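Local coordinates for TATA-box-binding protein (Sulfolobus acidocaldarius, PDB 1MP9), which probably binds the TATA box of archaeal promoters as a general transcription factor, helping to activate genes read by RNA polymerase, at residues 47-60 with 63-75. Residues are numbered along the deposited sequence; the frame is centred on the assembly and turned at random.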
loop_
_atom_site.group_PDB
_atom_site.type_symbol
_atom_site.label_atom_id
_atom_site.label_comp_id
_atom_site.label_asym_id
_atom_site.label_seq_id
_atom_site.Cartn_x
_atom_site.Cartn_y
_atom_site.Cartn_z
ATOM N N PHE A 47 12.864 -20.164 13.142
ATOM C CA PHE A 47 11.493 -19.687 13.158
ATOM C C PHE A 47 10.802 -20.313 14.359
ATOM O O PHE A 47 10.952 -21.503 14.593
ATOM C CB PHE A 47 10.788 -20.089 11.868
ATOM C CG PHE A 47 9.423 -19.478 11.718
ATOM C CD1 PHE A 47 9.287 -18.122 11.450
ATOM C CD2 PHE A 47 8.281 -20.251 11.873
ATOM C CE1 PHE A 47 8.027 -17.537 11.336
ATOM C CE2 PHE A 47 7.021 -19.682 11.760
ATOM C CZ PHE A 47 6.897 -18.314 11.490
ATOM N N PRO A 48 10.021 -19.519 15.127
ATOM C CA PRO A 48 9.315 -20.002 16.331
ATOM C C PRO A 48 8.239 -21.041 16.156
ATOM O O PRO A 48 7.874 -21.725 17.128
ATOM C CB PRO A 48 8.770 -18.736 16.975
ATOM C CG PRO A 48 8.592 -17.788 15.808
ATOM C CD PRO A 48 9.676 -18.117 14.808
ATOM N N GLY A 49 7.737 -21.192 14.933
ATOM C CA GLY A 49 6.686 -22.169 14.721
ATOM C C GLY A 49 7.075 -23.412 13.959
ATOM O O GLY A 49 8.072 -23.420 13.238
ATOM N N LEU A 50 6.279 -24.469 14.145
ATOM C CA LEU A 50 6.450 -25.723 13.436
ATOM C C LEU A 50 5.743 -25.486 12.088
ATOM O O LEU A 50 4.605 -24.975 12.038
ATOM C CB LEU A 50 5.760 -26.893 14.188
ATOM C CG LEU A 50 5.946 -28.283 13.573
ATOM C CD1 LEU A 50 6.008 -29.331 14.703
ATOM C CD2 LEU A 50 4.812 -28.589 12.577
ATOM N N ILE A 51 6.408 -25.879 11.006
ATOM C CA ILE A 51 5.875 -25.684 9.656
ATOM C C ILE A 51 5.303 -26.980 9.111
ATOM O O ILE A 51 6.027 -27.970 8.931
ATOM C CB ILE A 51 6.988 -25.165 8.731
ATOM C CG1 ILE A 51 7.545 -23.886 9.338
ATOM C CG2 ILE A 51 6.441 -24.958 7.274
ATOM C CD1 ILE A 51 8.863 -23.382 8.739
ATOM N N PHE A 52 3.997 -26.969 8.866
ATOM C CA PHE A 52 3.267 -28.130 8.382
ATOM C C PHE A 52 2.805 -27.793 6.969
ATOM O O PHE A 52 2.023 -26.887 6.778
ATOM C CB PHE A 52 2.073 -28.362 9.306
ATOM C CG PHE A 52 1.250 -29.569 8.965
ATOM C CD1 PHE A 52 1.207 -30.661 9.827
ATOM C CD2 PHE A 52 0.515 -29.622 7.776
ATOM C CE1 PHE A 52 0.448 -31.783 9.516
ATOM C CE2 PHE A 52 -0.249 -30.748 7.457
ATOM C CZ PHE A 52 -0.282 -31.823 8.323
ATOM N N ARG A 53 3.298 -28.515 5.972
ATOM C CA ARG A 53 2.919 -28.222 4.593
ATOM C C ARG A 53 2.013 -29.280 4.014
ATOM O O ARG A 53 2.244 -30.478 4.188
ATOM C CB ARG A 53 4.165 -28.095 3.703
ATOM C CG ARG A 53 5.094 -26.951 4.065
ATOM C CD ARG A 53 6.335 -26.933 3.172
ATOM N NE ARG A 53 7.093 -25.690 3.308
ATOM C CZ ARG A 53 8.136 -25.517 4.118
ATOM N NH1 ARG A 53 8.570 -26.512 4.885
ATOM N NH2 ARG A 53 8.745 -24.340 4.161
ATOM N N LEU A 54 0.955 -28.836 3.347
ATOM C CA LEU A 54 0.039 -29.758 2.701
ATOM C C LEU A 54 0.249 -29.560 1.216
ATOM O O LEU A 54 0.586 -28.462 0.759
ATOM C CB LEU A 54 -1.403 -29.450 3.070
ATOM C CG LEU A 54 -1.823 -30.059 4.402
ATOM C CD1 LEU A 54 -3.223 -29.618 4.781
ATOM C CD2 LEU A 54 -1.757 -31.563 4.271
ATOM N N GLU A 55 0.072 -30.626 0.458
ATOM C CA GLU A 55 0.254 -30.523 -0.972
ATOM C C GLU A 55 -1.101 -30.656 -1.633
ATOM O O GLU A 55 -1.982 -31.333 -1.112
ATOM C CB GLU A 55 1.196 -31.618 -1.454
ATOM C CG GLU A 55 1.927 -31.226 -2.701
ATOM C CD GLU A 55 2.486 -29.825 -2.599
ATOM O OE1 GLU A 55 3.208 -29.541 -1.618
ATOM O OE2 GLU A 55 2.201 -29.007 -3.501
ATOM N N SER A 56 -1.264 -29.981 -2.761
ATOM C CA SER A 56 -2.516 -30.010 -3.523
ATOM C C SER A 56 -3.775 -30.202 -2.668
ATOM O O SER A 56 -4.168 -31.334 -2.370
ATOM C CB SER A 56 -2.463 -31.126 -4.566
ATOM O OG SER A 56 -2.509 -32.392 -3.929
ATOM N N PRO A 57 -4.426 -29.096 -2.276
ATOM C CA PRO A 57 -3.961 -27.756 -2.639
ATOM C C PRO A 57 -2.735 -27.383 -1.803
ATOM O O PRO A 57 -2.508 -27.944 -0.729
ATOM C CB PRO A 57 -5.180 -26.882 -2.356
ATOM C CG PRO A 57 -5.831 -27.571 -1.202
ATOM C CD PRO A 57 -5.703 -29.041 -1.540
ATOM N N LYS A 58 -1.935 -26.462 -2.323
ATOM C CA LYS A 58 -0.735 -26.023 -1.643
ATOM C C LYS A 58 -1.163 -25.174 -0.448
ATOM O O LYS A 58 -1.718 -24.083 -0.601
ATOM C CB LYS A 58 0.148 -25.216 -2.602
ATOM C CG LYS A 58 1.526 -24.830 -2.058
ATOM C CD LYS A 58 2.366 -24.126 -3.132
ATOM C CE LYS A 58 2.788 -25.096 -4.249
ATOM N NZ LYS A 58 3.218 -24.402 -5.511
ATOM N N ILE A 59 -0.932 -25.694 0.745
ATOM C CA ILE A 59 -1.291 -24.972 1.955
ATOM C C ILE A 59 -0.163 -25.061 2.959
ATOM O O ILE A 59 0.491 -26.104 3.055
ATOM C CB ILE A 59 -2.529 -25.582 2.631
ATOM C CG1 ILE A 59 -3.717 -25.558 1.674
ATOM C CG2 ILE A 59 -2.868 -24.793 3.893
ATOM C CD1 ILE A 59 -4.237 -24.173 1.405
ATOM N N THR A 60 0.094 -23.971 3.680
ATOM C CA THR A 60 1.112 -24.030 4.706
ATOM C C THR A 60 0.473 -23.685 6.027
ATOM O O THR A 60 -0.347 -22.777 6.132
ATOM C CB THR A 60 2.291 -23.097 4.441
ATOM O OG1 THR A 60 2.984 -23.552 3.275
ATOM C CG2 THR A 60 3.293 -23.120 5.635
ATOM N N ILE A 63 2.494 -23.708 13.130
ATOM C CA ILE A 63 1.960 -24.071 14.436
ATOM C C ILE A 63 2.837 -23.570 15.580
ATOM O O ILE A 63 4.009 -23.929 15.698
ATOM C CB ILE A 63 1.768 -25.620 14.501
ATOM C CG1 ILE A 63 0.825 -26.052 13.377
ATOM C CG2 ILE A 63 1.144 -26.051 15.832
ATOM C CD1 ILE A 63 0.751 -27.571 13.161
ATOM N N PHE A 64 2.258 -22.732 16.422
ATOM C CA PHE A 64 3.004 -22.167 17.537
ATOM C C PHE A 64 2.749 -22.849 18.880
ATOM O O PHE A 64 1.722 -23.504 19.066
ATOM C CB PHE A 64 2.733 -20.665 17.622
ATOM C CG PHE A 64 3.102 -19.933 16.370
ATOM C CD1 PHE A 64 2.188 -19.843 15.305
ATOM C CD2 PHE A 64 4.395 -19.418 16.203
ATOM C CE1 PHE A 64 2.565 -19.248 14.074
ATOM C CE2 PHE A 64 4.781 -18.829 14.992
ATOM C CZ PHE A 64 3.877 -18.743 13.932
ATOM N N LYS A 65 3.704 -22.720 19.799
ATOM C CA LYS A 65 3.592 -23.337 21.130
ATOM C C LYS A 65 2.302 -22.944 21.839
ATOM O O LYS A 65 1.767 -23.709 22.620
ATOM C CB LYS A 65 4.774 -22.934 22.015
ATOM C CG LYS A 65 6.109 -23.407 21.482
ATOM C CD LYS A 65 7.262 -23.123 22.446
ATOM C CE LYS A 65 7.484 -21.634 22.637
ATOM N NZ LYS A 65 8.730 -21.373 23.428
ATOM N N SER A 66 1.801 -21.752 21.565
ATOM C CA SER A 66 0.565 -21.281 22.191
ATOM C C SER A 66 -0.668 -22.005 21.689
ATOM O O SER A 66 -1.761 -21.773 22.202
ATOM C CB SER A 66 0.385 -19.804 21.901
ATOM O OG SER A 66 0.142 -19.636 20.508
ATOM N N GLY A 67 -0.505 -22.858 20.675
ATOM C CA GLY A 67 -1.632 -23.572 20.110
ATOM C C GLY A 67 -2.271 -22.792 18.970
ATOM O O GLY A 67 -3.226 -23.251 18.321
ATOM N N LYS A 68 -1.767 -21.585 18.749
ATOM C CA LYS A 68 -2.291 -20.774 17.672
ATOM C C LYS A 68 -1.723 -21.360 16.392
ATOM O O LYS A 68 -0.532 -21.677 16.320
ATOM C CB LYS A 68 -1.822 -19.324 17.780
ATOM C CG LYS A 68 -2.401 -18.461 16.650
ATOM C CD LYS A 68 -1.511 -17.275 16.282
ATOM C CE LYS A 68 -1.399 -16.249 17.375
ATOM N NZ LYS A 68 -0.743 -15.004 16.848
ATOM N N MET A 69 -2.570 -21.528 15.392
ATOM C CA MET A 69 -2.081 -22.035 14.122
ATOM C C MET A 69 -2.405 -20.999 13.021
ATOM O O MET A 69 -3.513 -20.461 12.955
ATOM C CB MET A 69 -2.738 -23.389 13.861
ATOM C CG MET A 69 -2.323 -24.090 12.594
ATOM S SD MET A 69 -2.876 -25.843 12.670
ATOM C CE MET A 69 -4.678 -25.606 12.401
ATOM N N VAL A 70 -1.424 -20.682 12.184
ATOM C CA VAL A 70 -1.672 -19.757 11.086
ATOM C C VAL A 70 -1.705 -20.615 9.821
ATOM O O VAL A 70 -0.771 -21.367 9.570
ATOM C CB VAL A 70 -0.559 -18.700 10.952
ATOM C CG1 VAL A 70 -0.823 -17.843 9.668
ATOM C CG2 VAL A 70 -0.547 -17.768 12.202
ATOM N N VAL A 71 -2.776 -20.498 9.038
ATOM C CA VAL A 71 -2.930 -21.270 7.807
ATOM C C VAL A 71 -2.953 -20.317 6.620
ATOM O O VAL A 71 -3.722 -19.346 6.593
ATOM C CB VAL A 71 -4.220 -22.105 7.871
ATOM C CG1 VAL A 71 -4.423 -22.901 6.581
ATOM C CG2 VAL A 71 -4.118 -23.074 9.067
ATOM N N THR A 72 -2.106 -20.595 5.635
ATOM C CA THR A 72 -2.002 -19.733 4.481
ATOM C C THR A 72 -2.033 -20.532 3.183
ATOM O O THR A 72 -1.628 -21.703 3.159
ATOM C CB THR A 72 -0.698 -18.913 4.570
ATOM O OG1 THR A 72 -0.655 -17.968 3.518
ATOM C CG2 THR A 72 0.536 -19.839 4.474
ATOM N N GLY A 73 -2.538 -19.912 2.118
ATOM C CA GLY A 73 -2.592 -20.590 0.831
ATOM C C GLY A 73 -3.969 -20.838 0.234
ATOM O O GLY A 73 -4.098 -20.907 -0.999
ATOM N N ALA A 74 -5.006 -20.960 1.067
ATOM C CA ALA A 74 -6.358 -21.223 0.550
ATOM C C ALA A 74 -6.876 -20.029 -0.259
ATOM O O ALA A 74 -6.570 -18.873 0.068
ATOM C CB ALA A 74 -7.309 -21.514 1.694
ATOM N N LYS A 75 -7.650 -20.302 -1.311
ATOM C CA LYS A 75 -8.179 -19.234 -2.153
ATOM C C LYS A 75 -9.662 -19.074 -2.030
ATOM O O LYS A 75 -10.249 -18.316 -2.784
ATOM C CB LYS A 75 -7.801 -19.454 -3.619
ATOM C CG LYS A 75 -6.310 -19.343 -3.826
ATOM C CD LYS A 75 -5.843 -19.728 -5.221
ATOM C CE LYS A 75 -4.313 -19.707 -5.259
ATOM N NZ LYS A 75 -3.710 -19.998 -6.600
HETATM O O HOH W 1 6.043 -21.134 18.916
#
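F47 and F64 meet near the outer end of the saddle-shaped antiparallel sheet of TBP, within its first repeat. CZ of F47 touches CZ of F64 at 3.9 Å, the planes inclined at 60°; CG of P48 comes to the F64 ring edge at CE2, beside G49. With its CG anti to the carbonyl carbon (chi1 -58°), F64 swings its ring across to the loop at residues 47-49. A leucine here would probably leave the F47 ring freer to turn and P48 CG short of its flat neighbour. The two phenylalanines probably correspond to the pair that, in DNA complexes of related TBPs, wedges between base pairs from the minor groove, against the concave side of the saddle; in this crystal L127 of the second subunit packs on F47 and P48.

Next to the rings, strand 50-54 joins strand 59-63: L50 N donates to I63 O at 2.8 Å, and I63 N returns a bond to L50 O. A water bridges P48 O and K65 N. Farther along, strands 59-63 and 68-72 are tied by T60 N to T72 O (2.9 Å) and T72 N to T60 O (2.8 Å). N17 binds OG1 of T72, which is anti to the backbone N (chi1 -174°), while CG2 lies 3.7 Å from CB of T60. I59 splits its branches: CG2 touches V71 CG1 at 3.6 Å, whereas CD1 lies 3.3 Å from A74 N.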